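Side-chain contacts in L0028 (Mitochondria associated protein) (Escherichia coli, PDB 3GCG), which probably acts as a type III effector of the IpaB/EvcA family that engages a host Rho-type GTPase and promotes its nucleotide exchange: residues R54-N57 / R58-D62; N25-L28 / Q29-K33; G119-D123 / P124-F128. All blocks are in the same frame, centred on the assembly; numbering follows the deposited sequence.

Overall arrangement
The three contacts are local, each between neighbouring turns or at a helix end, and they lie well apart in an all-helical chain. Contact 1 (54-62) sits inside helix 41-67, contact 2 (25-33) towards the C-terminal end of helix 20-32, and contact 3 (119-128) at the start of helix 124-146. Centres of contacts 1 and 2 are about 28 Å apart, on opposite sides of the chain's centre. Contact 3 lies about 28 Å from contact 1 and about 29 Å from contact 2, centre to centre, with nearest atoms no closer than about 12 Å. What links them is the chain of another protein: at contact 1 it makes polar bonds, while at contacts 2 and 3 it packs.

Contact 1. Residues R54-N57 / R58-D62; sequences RTVN and RTLDD
Arg54 O receives Arg58 N at 2.7 Å, and the same i to i+4 pattern runs on through Val56 O with Leu60 N and Asn57 O with Asp61 N: one continuous alpha-helical stretch in helix 41-67. Thr55 O accepts twice from one residue: from Thr59 N at 3.1 Å and from Thr59 OG1 at 2.9 Å, the two arriving from opposite faces of the carbonyl plane. Threonine suits buried position 59 because Thr59 OG1, lying beside the backbone N (chi1 -56°), folds back onto the preceding turn and spends its polarity there, while Thr55 OG1 does likewise to Tyr51 O. Val56 and Leu60 form the apolar side, Val56 CG1 4.4 Å from Leu60 CD1; helices 73-87 and 152-166 pack over both.

Arg54 and Arg58, both bent along the chain, lie side by side and point the same way, their guanidinium planes 61° apart. Outside acids probably offset the closeness of Arg54 NE and Arg58 NE, 4.2 Å apart: Arg54 NH2 forms a salt bridge with Glu136, and Arg58 NH2 with an acidic side chain of the chain of another protein. That chain also donates to both Asp61 carboxylate oxygens, consistent with a role in binding it. Buried Arg58 NE has no partner. Where the two side chains come closest, Arg54 NE rests 3.8 Å from Arg58 CD.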
# COMPACT_ATOMS: atom_id res chain seq x y z
N ARG B 54 -6.61 -7.16 -7.09
CA ARG B 54 -5.41 -7.58 -6.40
C ARG B 54 -5.30 -9.11 -6.51
O ARG B 54 -4.21 -9.64 -6.68
CB ARG B 54 -5.44 -7.08 -4.95
CG ARG B 54 -5.70 -8.08 -3.87
CD ARG B 54 -4.41 -8.58 -3.26
NE ARG B 54 -4.68 -9.31 -2.03
CZ ARG B 54 -4.91 -8.75 -0.85
NH1 ARG B 54 -4.88 -7.42 -0.72
NH2 ARG B 54 -5.21 -9.50 0.20
N THR B 55 -6.44 -9.80 -6.43
CA THR B 55 -6.45 -11.26 -6.56
C THR B 55 -5.88 -11.60 -7.94
O THR B 55 -5.10 -12.53 -8.09
CB THR B 55 -7.89 -11.83 -6.46
OG1 THR B 55 -8.41 -11.58 -5.15
CG2 THR B 55 -7.90 -13.34 -6.68
N VAL B 56 -6.27 -10.82 -8.95
CA VAL B 56 -5.78 -11.03 -10.30
C VAL B 56 -4.28 -10.75 -10.38
O VAL B 56 -3.53 -11.55 -10.92
CB VAL B 56 -6.51 -10.13 -11.32
CG1 VAL B 56 -5.83 -10.24 -12.67
CG2 VAL B 56 -7.97 -10.54 -11.44
N ASN B 57 -3.86 -9.61 -9.84
CA ASN B 57 -2.44 -9.26 -9.86
C ASN B 57 -1.59 -10.27 -9.10
O ASN B 57 -0.45 -10.52 -9.46
CB ASN B 57 -2.22 -7.86 -9.27
CG ASN B 57 -2.30 -6.79 -10.32
OD1 ASN B 57 -1.70 -6.90 -11.38
ND2 ASN B 57 -3.05 -5.73 -10.03
N ARG B 58 -2.16 -10.82 -8.05
CA ARG B 58 -1.49 -11.82 -7.21
C ARG B 58 -1.25 -13.08 -8.04
O ARG B 58 -0.20 -13.72 -7.93
CB ARG B 58 -2.39 -12.15 -6.02
CG ARG B 58 -1.66 -12.58 -4.78
CD ARG B 58 -2.16 -11.76 -3.60
NE ARG B 58 -1.07 -11.45 -2.68
CZ ARG B 58 -0.65 -12.27 -1.72
NH1 ARG B 58 -1.22 -13.45 -1.53
NH2 ARG B 58 0.38 -11.91 -0.98
N THR B 59 -2.25 -13.44 -8.84
CA THR B 59 -2.15 -14.63 -9.67
C THR B 59 -1.08 -14.41 -10.74
O THR B 59 -0.34 -15.32 -11.10
CB THR B 59 -3.51 -14.95 -10.34
OG1 THR B 59 -4.51 -15.10 -9.34
CG2 THR B 59 -3.42 -16.24 -11.14
N LEU B 60 -1.02 -13.18 -11.26
CA LEU B 60 -0.02 -12.86 -12.26
C LEU B 60 1.37 -12.93 -11.65
O LEU B 60 2.30 -13.44 -12.26
CB LEU B 60 -0.28 -11.47 -12.84
CG LEU B 60 -1.38 -11.42 -13.90
CD1 LEU B 60 -1.74 -9.99 -14.24
CD2 LEU B 60 -0.89 -12.16 -15.14
N ASP B 61 1.51 -12.40 -10.43
CA ASP B 61 2.79 -12.42 -9.73
C ASP B 61 3.27 -13.86 -9.54
O ASP B 61 4.43 -14.17 -9.79
CB ASP B 61 2.68 -11.76 -8.34
CG ASP B 61 2.60 -10.23 -8.40
OD1 ASP B 61 3.21 -9.61 -9.29
OD2 ASP B 61 1.94 -9.65 -7.52
N ASP B 62 2.36 -14.73 -9.10
CA ASP B 62 2.70 -16.12 -8.88
C ASP B 62 3.11 -16.80 -10.17
O ASP B 62 4.02 -17.63 -10.18
CB ASP B 62 1.54 -16.87 -8.24
CG ASP B 62 1.34 -16.50 -6.78
OD1 ASP B 62 2.32 -16.07 -6.14
OD2 ASP B 62 0.21 -16.65 -6.28

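Contact 2. Residues N25-L28 / Q29-K33; sequences NQLL and QAVAK
Leu27 and Val31 meet one turn apart on alpha-helix 20-32, where Leu27 O also accepts Val31 N at 3.0 Å. The branches doing the touching are Leu27 CD2 and Val31 CG2, 3.7 Å apart, and the two side chains cross obliquely. Branched apolar residues fit here because this side of the helix is buried: Trp43 of helix 41-67 packs on both, while Ile100 and Phe103 of helix 99-105 press on Leu27. The small methyl of Ala30 probably allows Phe103 to approach closely, and the chain of another protein also packs on Leu27 and Ala30.

Gln29 faces solvent and can be followed atom by atom. Gln29 N gives a hydrogen bond to Asn25 O at 3.0 Å, and the side chain then stays with that same carbonyl oxygen. Gln29 CB stands 3.4 Å from Asn25 O. With CG beside the backbone N (chi1 -75°), the chain turns back over the preceding turn, and Gln29 CG comes tightly to 3.0 Å from Asn25 O. Beyond CG the chain is extended; Gln29 CD lies 3.9 Å from Asn25 O and Gln29 NE2 3.7 Å from it. A long flexible glutamine suits such a place, its methylenes lying along the helix while its amide ends at the surface. Gln26, which packs on Phe103, instead uses OE1 to accept from Asn107. Gln26 O takes Ala30 N at 3.2 Å, from above the carbonyl plane, 37° out of it.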
# COMPACT_ATOMS: atom_id res chain seq x y z
N ASN B 25 -19.55 -6.54 10.58
CA ASN B 25 -20.33 -5.46 11.18
C ASN B 25 -19.42 -4.37 11.70
O ASN B 25 -19.76 -3.19 11.64
CB ASN B 25 -21.20 -6.00 12.32
CG ASN B 25 -22.48 -6.63 11.81
OD1 ASN B 25 -22.47 -7.38 10.83
ND2 ASN B 25 -23.60 -6.33 12.47
N GLN B 26 -18.26 -4.76 12.20
CA GLN B 26 -17.29 -3.79 12.71
C GLN B 26 -16.62 -3.07 11.54
O GLN B 26 -16.27 -1.89 11.63
CB GLN B 26 -16.27 -4.49 13.60
CG GLN B 26 -16.84 -4.93 14.95
CD GLN B 26 -15.81 -5.59 15.85
OE1 GLN B 26 -14.61 -5.36 15.73
NE2 GLN B 26 -16.29 -6.41 16.79
N LEU B 27 -16.44 -3.77 10.43
CA LEU B 27 -15.83 -3.18 9.24
C LEU B 27 -16.84 -2.17 8.66
O LEU B 27 -16.49 -1.05 8.32
CB LEU B 27 -15.53 -4.26 8.20
CG LEU B 27 -14.67 -3.94 6.98
CD1 LEU B 27 -15.15 -4.80 5.83
CD2 LEU B 27 -14.73 -2.48 6.58
N LEU B 28 -18.10 -2.58 8.57
CA LEU B 28 -19.15 -1.72 8.04
C LEU B 28 -19.32 -0.47 8.90
O LEU B 28 -19.52 0.63 8.38
CB LEU B 28 -20.47 -2.49 7.94
CG LEU B 28 -20.41 -3.60 6.90
CD1 LEU B 28 -21.68 -4.44 6.93
CD2 LEU B 28 -20.20 -2.99 5.52
N GLN B 29 -19.25 -0.65 10.22
CA GLN B 29 -19.38 0.48 11.13
C GLN B 29 -18.30 1.50 10.84
O GLN B 29 -18.57 2.70 10.79
CB GLN B 29 -19.26 0.04 12.59
CG GLN B 29 -20.47 -0.67 13.15
CD GLN B 29 -20.40 -0.80 14.65
OE1 GLN B 29 -20.28 0.20 15.37
NE2 GLN B 29 -20.46 -2.04 15.14
N ALA B 30 -17.07 1.02 10.65
CA ALA B 30 -15.94 1.90 10.37
C ALA B 30 -16.18 2.66 9.07
O ALA B 30 -15.88 3.85 8.97
CB ALA B 30 -14.65 1.08 10.27
N VAL B 31 -16.74 1.98 8.09
CA VAL B 31 -17.04 2.61 6.81
C VAL B 31 -18.04 3.76 6.99
O VAL B 31 -17.88 4.85 6.43
CB VAL B 31 -17.65 1.59 5.81
CG1 VAL B 31 -18.08 2.31 4.53
CG2 VAL B 31 -16.63 0.50 5.50
N ALA B 32 -19.07 3.51 7.80
CA ALA B 32 -20.12 4.49 8.07
C ALA B 32 -19.64 5.81 8.67
O ALA B 32 -20.31 6.83 8.51
CB ALA B 32 -21.17 3.87 8.98
N LYS B 33 -18.49 5.82 9.35
CA LYS B 33 -17.99 7.06 9.95
C LYS B 33 -17.53 8.05 8.89
O LYS B 33 -17.39 9.25 9.17
CB LYS B 33 -16.80 6.80 10.87
CG LYS B 33 -16.87 5.55 11.72
CD LYS B 33 -15.50 5.27 12.33
CE LYS B 33 -15.46 3.91 13.00
NZ LYS B 33 -14.09 3.58 13.49

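Contact 3. Residues G119-D123 / P124-F128; sequences GKRVD and PITRF
Asp123 caps the first turn of helix 124-146 as its N-cap residue, in a surface contact where the loop after helix 108-118 turns into the new helix. Early amide N-H groups of a helix have no preceding turn to supply acceptors, and aspartate answers that need with a short carboxylate. Asp123 OD2 accepts Thr126 N at 3.3 Å, the capping bond, which arrives from above the carboxylate plane, 37° out of it. Thr126 OG1 donates to Asp123 OD2 at 3.2 Å, on the anti side and much nearer the plane. One oxygen thus holds two donors of a single residue, which probably restricts the rotation of the carboxylate. Asp123 CG is swung anti to the backbone N (chi1 167°), placing OD2 over the opening turn, where the helix dipole would probably favour a negative charge.

Pro124 follows naturally: having no N-H to offer, it costs nothing in the first turn, and its rigid ring crosses the Asp123 side chain at about a right angle. Ile125 brings CB to 3.3 Å from Asp123 OD2, closing in beside the carboxylate. An alanine in place of Thr126 would keep the backbone N-H but is likely to leave OD2 with one grip fewer, so that the carboxylate could turn more readily, and would take away the methyl that touches Arg121.

Arg127 continues the helix, its N donating to Asp123 O at 3.0 Å, while its guanidinium leads away to a salt bridge with Asp115 on helix 108-118 and so ties the two helices together. At the loop side, the bent chain of Arg121 reaches across Thr126 at about a right angle, with Arg121 CD 4.1 Å from Thr126 CG2.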
# COMPACT_ATOMS: atom_id res chain seq x y z
N GLY B 119 0.41 -17.89 20.39
CA GLY B 119 0.67 -18.68 21.57
C GLY B 119 2.00 -18.44 22.25
O GLY B 119 2.26 -17.35 22.78
N LYS B 120 2.84 -19.46 22.24
CA LYS B 120 4.15 -19.41 22.88
C LYS B 120 5.09 -18.37 22.28
O LYS B 120 5.97 -17.85 22.98
CB LYS B 120 4.81 -20.80 22.79
CG LYS B 120 3.87 -21.95 23.13
CD LYS B 120 4.45 -23.29 22.73
CE LYS B 120 5.29 -23.92 23.83
NZ LYS B 120 4.68 -25.20 24.32
N ARG B 121 4.91 -18.04 21.01
CA ARG B 121 5.80 -17.08 20.37
C ARG B 121 5.37 -15.63 20.31
O ARG B 121 4.22 -15.30 20.04
CB ARG B 121 6.12 -17.51 18.94
CG ARG B 121 5.65 -18.90 18.59
CD ARG B 121 4.68 -18.85 17.43
NE ARG B 121 4.09 -20.16 17.18
CZ ARG B 121 3.23 -20.43 16.21
NH1 ARG B 121 2.85 -19.47 15.37
NH2 ARG B 121 2.75 -21.66 16.07
N VAL B 122 6.35 -14.77 20.57
CA VAL B 122 6.17 -13.34 20.50
C VAL B 122 7.53 -12.71 20.22
O VAL B 122 8.14 -12.02 21.04
CB VAL B 122 5.46 -12.76 21.76
CG1 VAL B 122 5.82 -11.28 21.96
CG2 VAL B 122 3.93 -12.85 21.55
N ASP B 123 8.02 -13.06 19.04
CA ASP B 123 9.24 -12.54 18.48
C ASP B 123 8.50 -11.51 17.63
O ASP B 123 7.77 -11.88 16.71
CB ASP B 123 9.90 -13.60 17.59
CG ASP B 123 11.00 -13.05 16.72
OD1 ASP B 123 11.95 -12.44 17.25
OD2 ASP B 123 10.91 -13.23 15.48
N PRO B 124 8.63 -10.21 17.95
CA PRO B 124 7.92 -9.20 17.16
C PRO B 124 7.73 -9.58 15.69
O PRO B 124 6.66 -9.36 15.12
CB PRO B 124 8.76 -7.93 17.35
CG PRO B 124 10.11 -8.45 17.84
CD PRO B 124 9.70 -9.58 18.74
N ILE B 125 8.76 -10.18 15.10
CA ILE B 125 8.70 -10.59 13.70
C ILE B 125 7.75 -11.76 13.44
O ILE B 125 6.88 -11.68 12.58
CB ILE B 125 10.11 -10.97 13.19
CG1 ILE B 125 11.06 -9.79 13.37
CG2 ILE B 125 10.04 -11.37 11.72
CD1 ILE B 125 10.59 -8.50 12.71
N THR B 126 7.91 -12.84 14.19
CA THR B 126 7.06 -14.01 14.01
C THR B 126 5.59 -13.64 14.23
O THR B 126 4.72 -14.08 13.48
CB THR B 126 7.46 -15.15 14.99
OG1 THR B 126 8.80 -15.56 14.71
CG2 THR B 126 6.52 -16.34 14.82
N ARG B 127 5.33 -12.83 15.25
CA ARG B 127 3.97 -12.39 15.53
C ARG B 127 3.43 -11.61 14.33
O ARG B 127 2.30 -11.82 13.90
CB ARG B 127 3.95 -11.49 16.77
CG ARG B 127 3.11 -10.23 16.58
CD ARG B 127 1.86 -10.20 17.45
NE ARG B 127 0.80 -9.39 16.84
CZ ARG B 127 -0.27 -8.95 17.49
NH1 ARG B 127 -0.43 -9.24 18.76
NH2 ARG B 127 -1.21 -8.26 16.85
N PHE B 128 4.25 -10.71 13.80
CA PHE B 128 3.85 -9.90 12.66
C PHE B 128 3.54 -10.76 11.43
O PHE B 128 2.52 -10.56 10.78
CB PHE B 128 4.96 -8.89 12.31
CG PHE B 128 4.56 -7.87 11.28
CD1 PHE B 128 4.04 -6.63 11.67
CD2 PHE B 128 4.72 -8.14 9.92
CE1 PHE B 128 3.68 -5.67 10.71
CE2 PHE B 128 4.36 -7.18 8.95
CZ PHE B 128 3.85 -5.94 9.35